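Local coordinates for V-type ATP synthase alpha chain (Nanoarchaeum equitans Kin4-M, PDB 5BN3), which is the A subunit of an archaeal V/A-type ATP synthase, a P-loop protein of the alpha/beta family that holds ADP in this structure, at residues E28-I32 and P100-D104; K120-I126 and E151-I157; R205-I209 and K505-M510. The contacts are given in a common frame with arbitrary orientation. Numbering follows the deposited sequence.

Contact 1 (E28-I32 and P100-D104); sequences EEKLI and PKGID
One ion pair and one apolar touch join residues 28-32, which lead into strand 31-39, to the irregular loop 100-104 that follows helix 87-94, burying 247 Å². The backbone of Glu28 and Glu29 is near-helical, Lys30 takes the positive-phi conformation 56/62, and Leu31 and Ile32 are extended. The CA atoms come nearest at Leu31 and Gly102, 5.1 Å apart. The ionic part is a very short salt bridge, Lys101 NZ to Glu29 OE1 at 2.5 Å. Glu29 (m, then t at chi2) points its CB toward the loop, while Lys101 starts sideways and, with chi1 p, two t angles and chi4 p, curls its amine back to the carboxylate. Lys30 and Leu31 both face Val26, forming a G1 beta bulge where strands 23-26 and 31-39 pair in the antiparallel sheet of the N-terminal beta-barrel domain; the left-handed Lys30 fits this bulge, and its amine makes a cation-pi contact with Phe61. The apolar part comes from Leu31 (m, t), whose CD2 lies 3.9 Å from Gly102 CA. Gly102 sits at 95/-4, which calls for glycine: a CB would jam against the carbonyl O of Lys101 and point toward 28-32, 3.4 Å from Glu29 O and 3.6 Å from Leu31 CD2. Glu49 also bridges the segments, accepting a hydrogen bond from Ile32 N and a weak one from Gly102 N.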
# COMPACT_ATOMS: atom_id res chain seq x y z
N GLU A 28 -13.44 20.50 -38.88
CA GLU A 28 -14.38 20.74 -39.97
C GLU A 28 -15.76 20.17 -39.66
O GLU A 28 -16.77 20.67 -40.15
CB GLU A 28 -13.85 20.16 -41.26
N GLU A 29 -15.80 19.12 -38.85
CA GLU A 29 -17.07 18.50 -38.46
C GLU A 29 -17.73 19.26 -37.31
O GLU A 29 -18.84 18.91 -36.90
CB GLU A 29 -16.88 17.03 -38.11
CG GLU A 29 -16.55 16.15 -39.31
CD GLU A 29 -16.94 14.70 -39.09
OE1 GLU A 29 -17.50 14.39 -38.01
OE2 GLU A 29 -16.69 13.87 -39.99
N LYS A 30 -17.04 20.27 -36.80
CA LYS A 30 -17.59 21.17 -35.79
C LYS A 30 -18.10 20.46 -34.54
O LYS A 30 -19.29 20.52 -34.21
CB LYS A 30 -18.71 22.03 -36.39
CG LYS A 30 -18.25 22.96 -37.50
CD LYS A 30 -19.43 23.76 -38.05
CE LYS A 30 -18.99 25.09 -38.61
NZ LYS A 30 -20.15 26.01 -38.80
N LEU A 31 -17.20 19.78 -33.84
CA LEU A 31 -17.54 19.08 -32.61
C LEU A 31 -17.64 20.09 -31.47
O LEU A 31 -16.83 21.01 -31.38
CB LEU A 31 -16.50 18.01 -32.29
CG LEU A 31 -16.15 17.08 -33.46
CD1 LEU A 31 -15.04 16.12 -33.08
CD2 LEU A 31 -17.38 16.31 -33.90
N ILE A 32 -18.64 19.92 -30.61
CA ILE A 32 -18.83 20.82 -29.48
C ILE A 32 -17.68 20.67 -28.48
O ILE A 32 -17.37 19.56 -28.04
CB ILE A 32 -20.17 20.57 -28.76
CG1 ILE A 32 -21.33 20.65 -29.75
CG2 ILE A 32 -20.36 21.57 -27.63
CD1 ILE A 32 -21.49 22.01 -30.42
N PRO A 100 -24.47 9.58 -33.95
CA PRO A 100 -23.44 10.11 -34.85
C PRO A 100 -22.58 11.11 -34.10
O PRO A 100 -23.06 11.71 -33.15
CB PRO A 100 -24.25 10.86 -35.92
CG PRO A 100 -25.70 10.57 -35.62
CD PRO A 100 -25.78 10.21 -34.18
N LYS A 101 -21.32 11.28 -34.51
CA LYS A 101 -20.51 12.33 -33.93
C LYS A 101 -20.76 13.64 -34.67
O LYS A 101 -20.78 13.68 -35.90
CB LYS A 101 -19.01 11.96 -33.93
CG LYS A 101 -18.32 11.95 -35.29
CD LYS A 101 -16.85 11.52 -35.16
CE LYS A 101 -16.06 11.85 -36.42
NZ LYS A 101 -15.83 13.32 -36.57
N GLY A 102 -21.01 14.71 -33.92
CA GLY A 102 -21.17 16.02 -34.52
C GLY A 102 -22.58 16.48 -34.83
O GLY A 102 -22.77 17.61 -35.28
N ILE A 103 -23.58 15.63 -34.61
CA ILE A 103 -24.96 16.03 -34.86
C ILE A 103 -25.39 17.12 -33.87
O ILE A 103 -25.14 17.02 -32.67
CB ILE A 103 -25.96 14.83 -34.83
CG1 ILE A 103 -27.35 15.28 -35.29
CG2 ILE A 103 -26.02 14.19 -33.45
CD1 ILE A 103 -28.33 14.14 -35.48
N ASP A 104 -26.03 18.17 -34.38
CA ASP A 104 -26.53 19.22 -33.50
C ASP A 104 -28.01 19.51 -33.76
O ASP A 104 -28.40 19.91 -34.86
CB ASP A 104 -25.71 20.50 -33.63
CG ASP A 104 -25.81 21.37 -32.39
OD1 ASP A 104 -25.91 20.81 -31.28
OD2 ASP A 104 -25.78 22.61 -32.52

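Contact 2 (K120-I126 and E151-I157); sequences KKKGDTI and EGKIEEI
In the barrel-sandwich domain, short edge strand 125-126 pairs antiparallel with strand 152-157. Thr125 and Lys153 form a non-hydrogen-bonded pair (CA-CA 4.2 Å), Ile126 and Gly152 a hydrogen-bonded one (5.3 Å), with Ile126 N to Gly152 O 2.6 Å and Gly152 N to Ile126 O 2.8 Å. Ile154 N to Asp124 O and Gly123 N to Ile154 O, each 2.7 Å, extend the pairing into the type II turn Lys121-Asp124, where Gly123 sits at 92/-13. Asp124 (m) turns OD2 back to Lys121 N, 3.0 Å. Ile154 (m, t) drives CD1 to 3.4 Å from Lys120 CB; Ile126 (t, t) sets CB 4.4 Å from Ile154 CG1 and, like Ile157 (t, t), packs on Ile132 of strand 131-137. A classic bulge at Glu155 and Glu156, opposite Ile170, turns the strand's corner. Lys153, with chi1 off-well at -135° and the rest t, stretches past Thr125 to place CE 3.2 Å from Gly123 O.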
# COMPACT_ATOMS: atom_id res chain seq x y z
N LYS A 120 -50.36 37.54 -15.98
CA LYS A 120 -50.13 38.97 -15.83
C LYS A 120 -50.92 39.72 -16.89
O LYS A 120 -51.30 39.16 -17.92
CB LYS A 120 -48.64 39.28 -15.98
CG LYS A 120 -47.73 38.51 -15.05
CD LYS A 120 -48.01 38.82 -13.59
CE LYS A 120 -46.93 39.70 -12.99
NZ LYS A 120 -46.70 39.39 -11.54
N LYS A 121 -51.19 41.00 -16.63
CA LYS A 121 -51.90 41.84 -17.58
C LYS A 121 -50.95 42.85 -18.21
O LYS A 121 -49.87 43.10 -17.69
CB LYS A 121 -53.05 42.57 -16.90
CG LYS A 121 -54.14 41.66 -16.37
CD LYS A 121 -55.24 42.47 -15.69
CE LYS A 121 -56.38 41.58 -15.22
NZ LYS A 121 -57.45 42.38 -14.55
N LYS A 122 -51.37 43.41 -19.33
CA LYS A 122 -50.65 44.50 -19.97
C LYS A 122 -50.56 45.66 -18.99
O LYS A 122 -51.53 45.98 -18.30
CB LYS A 122 -51.40 44.93 -21.24
CG LYS A 122 -50.70 45.97 -22.09
CD LYS A 122 -51.58 46.30 -23.30
CE LYS A 122 -51.07 47.52 -24.04
NZ LYS A 122 -52.07 48.00 -25.04
N GLY A 123 -49.38 46.28 -18.90
CA GLY A 123 -49.18 47.39 -17.99
C GLY A 123 -48.67 46.97 -16.63
O GLY A 123 -48.24 47.81 -15.83
N ASP A 124 -48.72 45.67 -16.34
CA ASP A 124 -48.15 45.15 -15.10
C ASP A 124 -46.63 45.30 -15.13
O ASP A 124 -46.01 45.19 -16.19
CB ASP A 124 -48.52 43.68 -14.91
CG ASP A 124 -49.94 43.49 -14.43
OD1 ASP A 124 -50.71 44.47 -14.41
OD2 ASP A 124 -50.29 42.34 -14.06
N THR A 125 -46.04 45.57 -13.97
CA THR A 125 -44.59 45.59 -13.86
C THR A 125 -44.11 44.19 -13.47
O THR A 125 -44.73 43.53 -12.63
CB THR A 125 -44.11 46.62 -12.82
OG1 THR A 125 -44.75 47.88 -13.06
CG2 THR A 125 -42.60 46.81 -12.90
N ILE A 126 -43.03 43.74 -14.09
CA ILE A 126 -42.52 42.39 -13.86
C ILE A 126 -41.05 42.43 -13.44
O ILE A 126 -40.30 43.29 -13.90
CB ILE A 126 -42.75 41.48 -15.10
CG1 ILE A 126 -42.90 40.01 -14.70
CG2 ILE A 126 -41.64 41.66 -16.14
CD1 ILE A 126 -43.20 39.09 -15.86
N GLU A 151 -36.75 42.62 -16.34
CA GLU A 151 -37.50 43.45 -15.41
C GLU A 151 -38.12 44.60 -16.20
O GLU A 151 -37.57 45.03 -17.21
CB GLU A 151 -36.56 43.99 -14.33
CG GLU A 151 -37.24 44.80 -13.23
CD GLU A 151 -36.25 45.47 -12.29
OE1 GLU A 151 -35.05 45.54 -12.65
OE2 GLU A 151 -36.66 45.92 -11.20
N GLY A 152 -39.28 45.08 -15.74
CA GLY A 152 -39.91 46.21 -16.39
C GLY A 152 -41.40 46.04 -16.57
O GLY A 152 -42.02 45.17 -15.95
N LYS A 153 -41.98 46.88 -17.42
CA LYS A 153 -43.42 46.87 -17.64
C LYS A 153 -43.80 46.00 -18.82
O LYS A 153 -43.12 45.98 -19.85
CB LYS A 153 -43.94 48.29 -17.83
CG LYS A 153 -45.20 48.59 -17.04
CD LYS A 153 -45.35 50.08 -16.80
CE LYS A 153 -46.35 50.34 -15.68
NZ LYS A 153 -46.49 51.78 -15.37
N ILE A 154 -44.90 45.27 -18.66
CA ILE A 154 -45.43 44.44 -19.74
C ILE A 154 -46.13 45.33 -20.76
O ILE A 154 -47.22 45.83 -20.52
CB ILE A 154 -46.40 43.39 -19.19
CG1 ILE A 154 -45.65 42.47 -18.22
CG2 ILE A 154 -47.01 42.58 -20.33
CD1 ILE A 154 -46.54 41.50 -17.51
N GLU A 155 -45.47 45.52 -21.90
CA GLU A 155 -45.99 46.38 -22.95
C GLU A 155 -46.95 45.60 -23.83
O GLU A 155 -47.81 46.18 -24.50
CB GLU A 155 -44.83 46.95 -23.79
CG GLU A 155 -43.76 47.64 -22.96
CD GLU A 155 -42.57 48.10 -23.79
OE1 GLU A 155 -42.22 47.40 -24.76
OE2 GLU A 155 -42.00 49.16 -23.47
N GLU A 156 -46.80 44.28 -23.81
CA GLU A 156 -47.63 43.39 -24.61
C GLU A 156 -47.55 41.98 -24.03
O GLU A 156 -46.47 41.53 -23.66
CB GLU A 156 -47.12 43.37 -26.06
CG GLU A 156 -48.21 43.36 -27.10
CD GLU A 156 -48.83 44.73 -27.32
OE1 GLU A 156 -48.08 45.73 -27.28
OE2 GLU A 156 -50.05 44.80 -27.53
N ILE A 157 -48.69 41.31 -23.93
CA ILE A 157 -48.70 39.90 -23.52
C ILE A 157 -49.84 39.14 -24.19
O ILE A 157 -50.99 39.58 -24.18
CB ILE A 157 -48.73 39.72 -21.98
CG1 ILE A 157 -48.70 38.24 -21.61
CG2 ILE A 157 -49.94 40.42 -21.37
CD1 ILE A 157 -48.57 37.97 -20.13

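Contact 3 (R205-I209 and K505-M510); sequences RVLDI and KTIELM
Arg205 lays its side chain over helix 503-523: CG is 3.5 Å from Thr506 OG1, CD is 3.8 Å from Leu509 CD1, and that methyl covers one face of the guanidinium. Its rotamer is m, t, m with chi4 at -87°, chi3 bending the chain; NE and NH2 are held by Phe488 O and by Asp498, the latter in a salt bridge, and its backbone N bonds OE1 of Gln491, a residue of the ADP pocket. The helical segments 205-209 and 505-510 cross almost at right angles (-86°), their axes 11.0 Å apart at closest approach and the nearest CA atoms, Arg205 and Thr506, 6.2 Å apart. One turn on, Ile209 (m, m) faces the same helix, with CG1 3.5 Å from Thr506 CG2, CG2 3.7 Å from Met510 CE and CD1 4.4 Å from Ile507 CD1. Around 206-209 the first helix widens into a pi-type turn. Two waters complete the polar side. One accepts from Arg205 NH1 (3.1 Å) and from Lys505 NZ (2.7 Å), bridging the like charges, 4.3 Å apart between these nitrogens. The other donates to Asp208 OD2 (2.5 Å) and accepts from Thr506 OG1 (2.8 Å). Lys505 NZ also bonds Arg545 O, and the Thr506 hydroxyl Ser501 OG. The crossing is a buried joint between the P-loop nucleotide-binding domain and the helical C-terminal domain, with the Arg205 side chain about 9 Å from ADP.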
# COMPACT_ATOMS: atom_id res chain seq x y z
N ARG A 205 -39.22 1.83 2.59
CA ARG A 205 -39.32 1.85 4.05
C ARG A 205 -38.04 2.23 4.79
O ARG A 205 -38.07 3.10 5.67
CB ARG A 205 -39.84 0.49 4.56
CG ARG A 205 -41.29 0.20 4.17
CD ARG A 205 -41.79 -1.10 4.79
NE ARG A 205 -41.23 -2.28 4.13
CZ ARG A 205 -41.76 -2.86 3.06
NH1 ARG A 205 -42.86 -2.37 2.51
NH2 ARG A 205 -41.19 -3.93 2.52
N VAL A 206 -36.93 1.59 4.45
CA VAL A 206 -35.67 1.86 5.14
C VAL A 206 -35.24 3.32 4.96
O VAL A 206 -34.66 3.92 5.87
CB VAL A 206 -34.55 0.88 4.70
CG1 VAL A 206 -34.26 1.00 3.21
CG2 VAL A 206 -33.29 1.09 5.52
N LEU A 207 -35.56 3.90 3.81
CA LEU A 207 -35.19 5.28 3.53
C LEU A 207 -36.18 6.28 4.12
O LEU A 207 -35.85 7.45 4.30
CB LEU A 207 -35.06 5.52 2.02
CG LEU A 207 -34.02 4.68 1.28
CD1 LEU A 207 -33.80 5.24 -0.12
CD2 LEU A 207 -32.71 4.65 2.05
N ASP A 208 -37.39 5.83 4.43
CA ASP A 208 -38.42 6.74 4.94
C ASP A 208 -38.45 6.82 6.46
O ASP A 208 -38.79 7.87 7.02
CB ASP A 208 -39.81 6.35 4.40
CG ASP A 208 -39.94 6.58 2.91
OD1 ASP A 208 -39.10 7.32 2.34
OD2 ASP A 208 -40.88 6.04 2.30
N ILE A 209 -38.10 5.73 7.13
CA ILE A 209 -38.16 5.69 8.59
C ILE A 209 -36.77 5.65 9.23
O ILE A 209 -36.47 6.45 10.12
CB ILE A 209 -38.96 4.48 9.08
CG1 ILE A 209 -40.36 4.48 8.46
CG2 ILE A 209 -39.06 4.49 10.59
CD1 ILE A 209 -41.20 5.69 8.84
N LYS A 505 -48.92 1.68 5.12
CA LYS A 505 -48.36 0.34 5.14
C LYS A 505 -47.10 0.28 6.00
O LYS A 505 -46.91 -0.64 6.79
CB LYS A 505 -48.05 -0.14 3.71
CG LYS A 505 -47.53 -1.57 3.63
CD LYS A 505 -47.24 -1.96 2.18
CE LYS A 505 -46.79 -3.41 2.08
NZ LYS A 505 -46.52 -3.81 0.67
N THR A 506 -46.23 1.28 5.84
CA THR A 506 -44.99 1.35 6.60
C THR A 506 -45.26 1.44 8.11
O THR A 506 -44.68 0.68 8.89
CB THR A 506 -44.14 2.55 6.17
OG1 THR A 506 -43.88 2.47 4.76
CG2 THR A 506 -42.82 2.55 6.91
N ILE A 507 -46.13 2.36 8.51
CA ILE A 507 -46.48 2.55 9.92
C ILE A 507 -47.14 1.30 10.50
O ILE A 507 -46.78 0.85 11.59
CB ILE A 507 -47.42 3.76 10.13
CG1 ILE A 507 -46.76 5.06 9.64
CG2 ILE A 507 -47.82 3.88 11.58
CD1 ILE A 507 -45.37 5.29 10.18
N GLU A 508 -48.10 0.74 9.77
CA GLU A 508 -48.82 -0.45 10.23
C GLU A 508 -47.89 -1.64 10.45
O GLU A 508 -48.08 -2.41 11.39
CB GLU A 508 -49.93 -0.83 9.24
CG GLU A 508 -51.18 0.02 9.38
CD GLU A 508 -51.80 -0.07 10.76
OE1 GLU A 508 -52.11 -1.20 11.20
OE2 GLU A 508 -51.98 0.98 11.41
N LEU A 509 -46.89 -1.78 9.58
CA LEU A 509 -45.88 -2.82 9.74
C LEU A 509 -45.10 -2.63 11.04
O LEU A 509 -44.84 -3.59 11.76
CB LEU A 509 -44.93 -2.84 8.54
CG LEU A 509 -45.35 -3.70 7.35
CD1 LEU A 509 -44.34 -3.60 6.22
CD2 LEU A 509 -45.51 -5.14 7.80
N MET A 510 -44.72 -1.38 11.32
CA MET A 510 -43.99 -1.06 12.54
C MET A 510 -44.84 -1.37 13.77
O MET A 510 -44.34 -1.90 14.77
CB MET A 510 -43.57 0.42 12.55
CG MET A 510 -42.68 0.83 11.38
SD MET A 510 -42.24 2.58 11.39
CE MET A 510 -41.28 2.67 12.91
O HOH W 1 -44.52 -2.14 -0.05
O HOH W 2 -42.38 4.17 3.05

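From the N terminus the contacts come in series: each loop closes before the next opens, and none nest or cross. Contact 1 closes a loop of 67 residues, bringing the chain after helix 87-94 back against the N-terminal beta-barrel. Contact 2 is local, its 24 intervening residues including strands 131-137 and 140-145, and it stays within the barrel-sandwich domain. Contact 3 spans 295 residues, including the P-loop and most of the nucleotide-binding domain, and ties the start of that domain to the C-terminal helices. Their centres lie 41 to 50 Å apart, with contacts 1 and 3 on opposite sides of the chain's centre.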